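Side-chain contacts in racemase (Pseudovibrio sp. JE062, PDB 3MKC), which belongs to the enolase superfamily, pairing an N-terminal domain characteristic of that superfamily with a TIM-barrel-like C-terminal domain: residues A[187-190]-A[191-194]; A[324-327]-A[328-332]; A[359-363]-A[364-368]. All coordinates share one frame; numbering follows the deposited sequence.

Contact 1 (A[187-190]-A[191-194]); sequences STKE and VAYY
Val191 closes the first turn of helix 188-202 onto Ser187, its N-H donating to Ser187 O at 3.1 Å. The same step of four residues is repeated by Ala192 N to Thr188 O, by Tyr193 N to Lys189 O, and by Tyr194 N to Glu190 O at 2.8 Å, the shortest and straightest of the four (163° at the hydrogen).

A second set of bonds caps the helix. Ser187 stands at the N-cap, and its OG accepts from Glu190 N over 3.3 Å, a weak bond. In return Ser187 N donates to Glu190 OE1, although the position of that oxygen is less sure. Together they form a capping box. Glu190 reaches back because its CG sits beside its own backbone N, opposite the carbonyl carbon (chi1 -66°), and the chain runs on extended. Serine suits the cap with its short hydroxyl, glutamate with a carboxylate on a long enough arm.

Side-chain carbons also pack against backbone carbonyls. Val191 CG2 lies 3.3 Å from Ser187 O, and Tyr193, an exposed residue, brings its CB within 3.3 Å of Glu190 O, which lies at the edge of the ring, near its plane. Apolar packing is with neighbours: Val191 on Val180 and on Leu225 of helix 219-228, which the small Ala192 also meets. The buried Tyr194 touches helix 154-170 and Trp186. Helix 188-202 is the helix of a beta-alpha-beta unit between strands 175-179 and 207-211, and the bond from Tyr194 OH to Cys179 O ties it to the first strand.

At this helix start the hydroxyl thus caps one N-H weakly, while the carboxylate, if rightly placed, holds the N-cap residue itself; its negative charge would probably be favoured by the helix dipole.

Contact 2 (A[324-327]-A[328-332]); sequences AAIH and YQFAV
Ile326 against Phe330 is a contact between side chains four residues apart, buried in the final turns of helix 319-331 in the barrel-like domain. The two side chains lie side by side and point the same way. The methyl CG2 of Ile326 comes in the plane of the ring at its edge, 3.7 Å from Phe330 CE2, placed there because CG2 is anti to the backbone N. Ile326 O is also near the ring plane at the edge, 3.2 Å from Phe330 CD2. A branched aliphatic and a flat ring suit this side, where Phe330 also packs on Val138 of strand 137-143.

A backbone bond links the same pair, Phe330 N to Ile326 O at 3.1 Å; two residues earlier Tyr328 N donates to Ala324 O at 2.7 Å. Ala324 touches Leu294 of helix 293-306, as Tyr328 does; its small side chain is consistent with close packing of the two helices.

Two of the polar ends have partners: Tyr328 OH bonds to Thr301 OG1, and His327 ND1 to Tyr127 N. Near the helix end, Gln329 O meets Lys135 NZ and Phe330 O meets Thr133 OG1, so side chains supply donors to carbonyls that the helix is no longer long enough to serve.

Contact 3 (A[359-363]-A[364-368]); sequences AELVD and GGFAK
Val362 and Gly365 bond to each other twice. Val362 N donates to Gly365 O at 2.8 Å, with 156° at the hydrogen; Gly365 N returns a bond to Val362 O at 2.9 Å, arriving from well above the carbonyl plane. The two acceptors, Val362 O and Gly365 O, lie only 3.1 Å apart, and Lys137 NZ binds Val362 O and, weakly, Gly365 O, which probably eases the repulsion between them. One water donates to Glu360 O at 2.6 Å and accepts from Ala367 N, joining the two arms where they no longer pair directly.

The chain reverses through a type I' beta turn, the kind found in tight two-residue beta hairpins; here one Val362-Gly365 bridge closes it. Both central positions have positive phi, which Gly364 takes readily and Asp363, like asparagine, tolerates better than most residues. Lacking a CB also suits Gly364, with Asp363 O close by. The carboxylate of Asp363 makes a long, weak ion pair with Arg174.

Beside the turn, Leu361 CD1 sits over one face of the Phe366 ring, a CH-pi contact 3.5 Å from the centroid, turned there by chi1 of -171° and chi2 of 65°. Ala359 CB touches Phe366 CE1 at 3.9 Å, while Phe366 forms backbone bonds with Val138 of strand 137-143.

Contact 2 is buried, whereas contacts 1 and 3 are each partly exposed. Contacts 2 and 3 are neighbours, their centres about 13 Å apart: Phe330 CE2 meets Ala367 O at 3.4 Å, and Ile326 packs its CD1 on Ala359. Both also lean on strand 137-143, through Val138. Contact 1 stands apart, its centre about 35 Å from each of theirs, on another helix of the same domain. Chemistry follows place: contact 1 adds polar side chains at a helix start, contact 2 joins backbone helix bonds to one aliphatic-aromatic pair, with outside donors at the helix end, and contact 3 combines turn bonds, a lysine, a water and a CH-pi contact.

Contact 1 (A[187-190]-A[191-194])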
loop_
_atom_site.group_PDB
_atom_site.type_symbol
_atom_site.label_atom_id
_atom_site.label_comp_id
_atom_site.label_asym_id
_atom_site.label_seq_id
_atom_site.Cartn_x
_atom_site.Cartn_y
_atom_site.Cartn_z
ATOM N N SER A 187 -22.571 13.947 -13.432
ATOM C CA SER A 187 -22.701 15.097 -12.546
ATOM C C SER A 187 -22.629 14.517 -11.146
ATOM O O SER A 187 -22.625 13.298 -10.988
ATOM C CB SER A 187 -24.055 15.787 -12.748
ATOM O OG SER A 187 -25.127 14.952 -12.341
ATOM N N THR A 188 -22.581 15.368 -10.129
ATOM C CA THR A 188 -22.516 14.854 -8.769
ATOM C C THR A 188 -23.792 14.089 -8.416
ATOM O O THR A 188 -23.749 13.110 -7.670
ATOM C CB THR A 188 -22.292 15.979 -7.746
ATOM O OG1 THR A 188 -23.406 16.878 -7.766
ATOM C CG2 THR A 188 -21.021 16.740 -8.078
ATOM N N LYS A 189 -24.926 14.519 -8.958
ATOM C CA LYS A 189 -26.170 13.818 -8.677
ATOM C C LYS A 189 -26.151 12.414 -9.276
ATOM O O LYS A 189 -26.684 11.472 -8.689
ATOM C CB LYS A 189 -27.374 14.607 -9.205
ATOM C CG LYS A 189 -28.191 15.238 -8.088
ATOM C CD LYS A 189 -28.654 14.144 -7.122
ATOM C CE LYS A 189 -29.042 14.676 -5.747
ATOM N NZ LYS A 189 -29.334 13.533 -4.825
ATOM N N GLU A 190 -25.518 12.276 -10.435
ATOM C CA GLU A 190 -25.428 10.984 -11.094
ATOM C C GLU A 190 -24.506 10.067 -10.297
ATOM O O GLU A 190 -24.740 8.861 -10.207
ATOM C CB GLU A 190 -24.897 11.150 -12.522
ATOM C CG GLU A 190 -25.840 11.907 -13.449
ATOM C CD GLU A 190 -25.267 12.080 -14.843
ATOM O OE1 GLU A 190 -24.204 12.722 -14.980
ATOM O OE2 GLU A 190 -25.875 11.568 -15.800
ATOM N N VAL A 191 -23.451 10.645 -9.726
ATOM C CA VAL A 191 -22.513 9.873 -8.922
ATOM C C VAL A 191 -23.254 9.341 -7.702
ATOM O O VAL A 191 -23.044 8.201 -7.291
ATOM C CB VAL A 191 -21.315 10.738 -8.459
ATOM C CG1 VAL A 191 -20.439 9.949 -7.483
ATOM C CG2 VAL A 191 -20.496 11.162 -9.668
ATOM N N ALA A 192 -24.126 10.170 -7.132
ATOM C CA ALA A 192 -24.896 9.756 -5.969
ATOM C C ALA A 192 -25.788 8.581 -6.365
ATOM O O ALA A 192 -25.915 7.603 -5.627
ATOM C CB ALA A 192 -25.740 10.905 -5.464
ATOM N N TYR A 193 -26.403 8.694 -7.537
ATOM C CA TYR A 193 -27.280 7.655 -8.065
ATOM C C TYR A 193 -26.481 6.368 -8.198
ATOM O O TYR A 193 -26.901 5.299 -7.752
ATOM C CB TYR A 193 -27.815 8.074 -9.441
ATOM C CG TYR A 193 -28.461 6.940 -10.203
ATOM C CD1 TYR A 193 -29.696 6.428 -9.810
ATOM C CD2 TYR A 193 -27.814 6.350 -11.285
ATOM C CE1 TYR A 193 -30.272 5.350 -10.478
ATOM C CE2 TYR A 193 -28.380 5.266 -11.961
ATOM C CZ TYR A 193 -29.607 4.776 -11.548
ATOM O OH TYR A 193 -30.169 3.702 -12.198
ATOM N N TYR A 194 -25.315 6.501 -8.816
ATOM C CA TYR A 194 -24.389 5.402 -9.047
ATOM C C TYR A 194 -24.082 4.624 -7.770
ATOM O O TYR A 194 -24.251 3.405 -7.707
ATOM C CB TYR A 194 -23.102 5.984 -9.632
ATOM C CG TYR A 194 -21.954 5.028 -9.825
ATOM C CD1 TYR A 194 -22.040 3.970 -10.722
ATOM C CD2 TYR A 194 -20.746 5.225 -9.154
ATOM C CE1 TYR A 194 -20.949 3.136 -10.957
ATOM C CE2 TYR A 194 -19.654 4.402 -9.381
ATOM C CZ TYR A 194 -19.759 3.362 -10.282
ATOM O OH TYR A 194 -18.671 2.558 -10.516
#

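Contact 2 (A[324-327]-A[328-332])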
loop_
_atom_site.group_PDB
_atom_site.type_symbol
_atom_site.label_atom_id
_atom_site.label_comp_id
_atom_site.label_asym_id
_atom_site.label_seq_id
_atom_site.Cartn_x
_atom_site.Cartn_y
_atom_site.Cartn_z
ATOM N N ALA A 324 3.646 -8.015 2.321
ATOM C CA ALA A 324 4.012 -7.046 3.344
ATOM C C ALA A 324 2.751 -6.523 4.020
ATOM O O ALA A 324 2.736 -6.313 5.234
ATOM C CB ALA A 324 4.798 -5.883 2.729
ATOM N N ALA A 325 1.697 -6.339 3.230
ATOM C CA ALA A 325 0.420 -5.824 3.728
ATOM C C ALA A 325 -0.198 -6.732 4.790
ATOM O O ALA A 325 -0.769 -6.258 5.771
ATOM C CB ALA A 325 -0.563 -5.627 2.565
ATOM N N ILE A 326 -0.098 -8.042 4.595
ATOM C CA ILE A 326 -0.655 -8.957 5.583
ATOM C C ILE A 326 0.163 -8.883 6.871
ATOM O O ILE A 326 -0.386 -8.872 7.973
ATOM C CB ILE A 326 -0.661 -10.413 5.057
ATOM C CG1 ILE A 326 -1.673 -10.538 3.918
ATOM C CG2 ILE A 326 -1.011 -11.379 6.190
ATOM C CD1 ILE A 326 -1.673 -11.896 3.233
ATOM N N HIS A 327 1.484 -8.828 6.736
ATOM C CA HIS A 327 2.338 -8.759 7.911
ATOM C C HIS A 327 2.086 -7.440 8.617
ATOM O O HIS A 327 2.080 -7.374 9.846
ATOM C CB HIS A 327 3.804 -8.902 7.506
ATOM C CG HIS A 327 4.196 -10.308 7.180
ATOM N ND1 HIS A 327 4.810 -11.138 8.091
ATOM C CD2 HIS A 327 4.041 -11.040 6.049
ATOM C CE1 HIS A 327 5.017 -12.320 7.537
ATOM N NE2 HIS A 327 4.559 -12.286 6.298
ATOM N N TYR A 328 1.873 -6.396 7.825
ATOM C CA TYR A 328 1.576 -5.069 8.361
ATOM C C TYR A 328 0.294 -5.099 9.199
ATOM O O TYR A 328 0.279 -4.677 10.359
ATOM C CB TYR A 328 1.399 -4.063 7.215
ATOM C CG TYR A 328 0.753 -2.770 7.674
ATOM C CD1 TYR A 328 1.512 -1.758 8.252
ATOM C CD2 TYR A 328 -0.636 -2.610 7.627
ATOM C CE1 TYR A 328 0.904 -0.619 8.784
ATOM C CE2 TYR A 328 -1.252 -1.480 8.157
ATOM C CZ TYR A 328 -0.475 -0.489 8.739
ATOM O OH TYR A 328 -1.074 0.613 9.309
ATOM N N GLN A 329 -0.784 -5.619 8.620
ATOM C CA GLN A 329 -2.055 -5.643 9.336
ATOM C C GLN A 329 -2.006 -6.440 10.631
ATOM O O GLN A 329 -2.678 -6.098 11.597
ATOM C CB GLN A 329 -3.181 -6.176 8.445
ATOM C CG GLN A 329 -4.570 -5.988 9.059
ATOM C CD GLN A 329 -5.015 -4.529 9.080
ATOM O OE1 GLN A 329 -4.219 -3.617 8.858
ATOM N NE2 GLN A 329 -6.296 -4.307 9.360
ATOM N N PHE A 330 -1.211 -7.502 10.662
ATOM C CA PHE A 330 -1.113 -8.298 11.878
ATOM C C PHE A 330 -0.382 -7.603 13.023
ATOM O O PHE A 330 -0.866 -7.579 14.156
ATOM C CB PHE A 330 -0.419 -9.631 11.587
ATOM C CG PHE A 330 -1.368 -10.737 11.226
ATOM C CD1 PHE A 330 -2.184 -11.308 12.199
ATOM C CD2 PHE A 330 -1.470 -11.184 9.911
ATOM C CE1 PHE A 330 -3.098 -12.314 11.867
ATOM C CE2 PHE A 330 -2.380 -12.187 9.570
ATOM C CZ PHE A 330 -3.197 -12.750 10.556
ATOM N N ALA A 331 0.772 -7.017 12.724
ATOM C CA ALA A 331 1.578 -6.394 13.770
ATOM C C ALA A 331 1.435 -4.888 13.954
ATOM O O ALA A 331 1.643 -4.381 15.055
ATOM C CB ALA A 331 3.039 -6.722 13.534
ATOM N N VAL A 332 1.086 -4.188 12.884
ATOM C CA VAL A 332 0.998 -2.727 12.914
ATOM C C VAL A 332 -0.393 -2.135 12.741
ATOM O O VAL A 332 -0.740 -1.160 13.412
ATOM C CB VAL A 332 1.902 -2.128 11.814
ATOM C CG1 VAL A 332 2.011 -0.618 11.981
ATOM C CG2 VAL A 332 3.278 -2.789 11.863
#

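Contact 3 (A[359-363]-A[364-368])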
loop_
_atom_site.group_PDB
_atom_site.type_symbol
_atom_site.label_atom_id
_atom_site.label_comp_id
_atom_site.label_asym_id
_atom_site.label_seq_id
_atom_site.Cartn_x
_atom_site.Cartn_y
_atom_site.Cartn_z
ATOM N N ALA A 359 -1.170 -16.000 -0.486
ATOM C CA ALA A 359 -1.842 -16.313 0.770
ATOM C C ALA A 359 -3.290 -16.710 0.513
ATOM O O ALA A 359 -3.988 -16.078 -0.278
ATOM C CB ALA A 359 -1.790 -15.114 1.705
ATOM N N GLU A 360 -3.744 -17.755 1.194
ATOM C CA GLU A 360 -5.111 -18.221 1.018
ATOM C C GLU A 360 -6.111 -17.410 1.832
ATOM O O GLU A 360 -6.006 -17.308 3.055
ATOM C CB GLU A 360 -5.219 -19.708 1.382
ATOM C CG GLU A 360 -4.501 -20.637 0.400
ATOM C CD GLU A 360 -4.783 -22.114 0.656
ATOM O OE1 GLU A 360 -3.964 -22.790 1.328
ATOM O OE2 GLU A 360 -5.839 -22.594 0.185
ATOM N N LEU A 361 -7.075 -16.822 1.136
ATOM C CA LEU A 361 -8.108 -16.025 1.785
ATOM C C LEU A 361 -9.202 -16.994 2.221
ATOM O O LEU A 361 -9.865 -17.610 1.384
ATOM C CB LEU A 361 -8.669 -14.997 0.804
ATOM C CG LEU A 361 -9.602 -13.942 1.395
ATOM C CD1 LEU A 361 -8.822 -13.058 2.360
ATOM C CD2 LEU A 361 -10.207 -13.106 0.280
ATOM N N VAL A 362 -9.374 -17.139 3.529
ATOM C CA VAL A 362 -10.374 -18.052 4.074
ATOM C C VAL A 362 -11.476 -17.307 4.819
ATOM O O VAL A 362 -11.209 -16.600 5.790
ATOM C CB VAL A 362 -9.724 -19.065 5.046
ATOM C CG1 VAL A 362 -10.784 -19.981 5.627
ATOM C CG2 VAL A 362 -8.654 -19.879 4.318
ATOM N N ASP A 363 -12.713 -17.479 4.361
ATOM C CA ASP A 363 -13.858 -16.823 4.981
ATOM C C ASP A 363 -13.609 -15.316 5.018
ATOM O O ASP A 363 -13.949 -14.638 5.989
ATOM C CB ASP A 363 -14.067 -17.377 6.397
ATOM C CG ASP A 363 -15.305 -16.814 7.077
ATOM O OD1 ASP A 363 -16.354 -16.692 6.412
ATOM O OD2 ASP A 363 -15.230 -16.505 8.287
ATOM N N GLY A 364 -13.005 -14.807 3.946
ATOM C CA GLY A 364 -12.712 -13.387 3.845
ATOM C C GLY A 364 -11.589 -12.895 4.739
ATOM O O GLY A 364 -11.461 -11.692 4.964
ATOM N N GLY A 365 -10.765 -13.808 5.243
ATOM C CA GLY A 365 -9.681 -13.401 6.119
ATOM C C GLY A 365 -8.411 -14.215 5.973
ATOM O O GLY A 365 -8.434 -15.336 5.457
ATOM N N PHE A 366 -7.302 -13.648 6.436
ATOM C CA PHE A 366 -6.006 -14.311 6.366
ATOM C C PHE A 366 -5.532 -14.776 7.732
ATOM O O PHE A 366 -5.753 -14.107 8.736
ATOM C CB PHE A 366 -4.956 -13.368 5.774
ATOM C CG PHE A 366 -5.189 -13.033 4.335
ATOM C CD1 PHE A 366 -5.242 -14.038 3.373
ATOM C CD2 PHE A 366 -5.359 -11.714 3.933
ATOM C CE1 PHE A 366 -5.462 -13.740 2.035
ATOM C CE2 PHE A 366 -5.580 -11.399 2.592
ATOM C CZ PHE A 366 -5.633 -12.416 1.639
ATOM N N ALA A 367 -4.879 -15.933 7.760
ATOM C CA ALA A 367 -4.345 -16.483 8.997
ATOM C C ALA A 367 -2.946 -15.912 9.170
ATOM O O ALA A 367 -2.393 -15.324 8.243
ATOM C CB ALA A 367 -4.275 -18.006 8.910
ATOM N N LYS A 368 -2.371 -16.092 10.352
ATOM C CA LYS A 368 -1.028 -15.586 10.615
ATOM C C LYS A 368 0.006 -16.231 9.704
ATOM O O LYS A 368 0.005 -17.446 9.518
ATOM C CB LYS A 368 -0.648 -15.840 12.076
ATOM C CG LYS A 368 -1.589 -15.164 13.064
ATOM C CD LYS A 368 -1.005 -15.100 14.467
ATOM C CE LYS A 368 -0.842 -16.463 15.086
ATOM N NZ LYS A 368 -0.451 -16.344 16.525
HETATM O O HOH W 1 -4.880 -17.558 5.362
#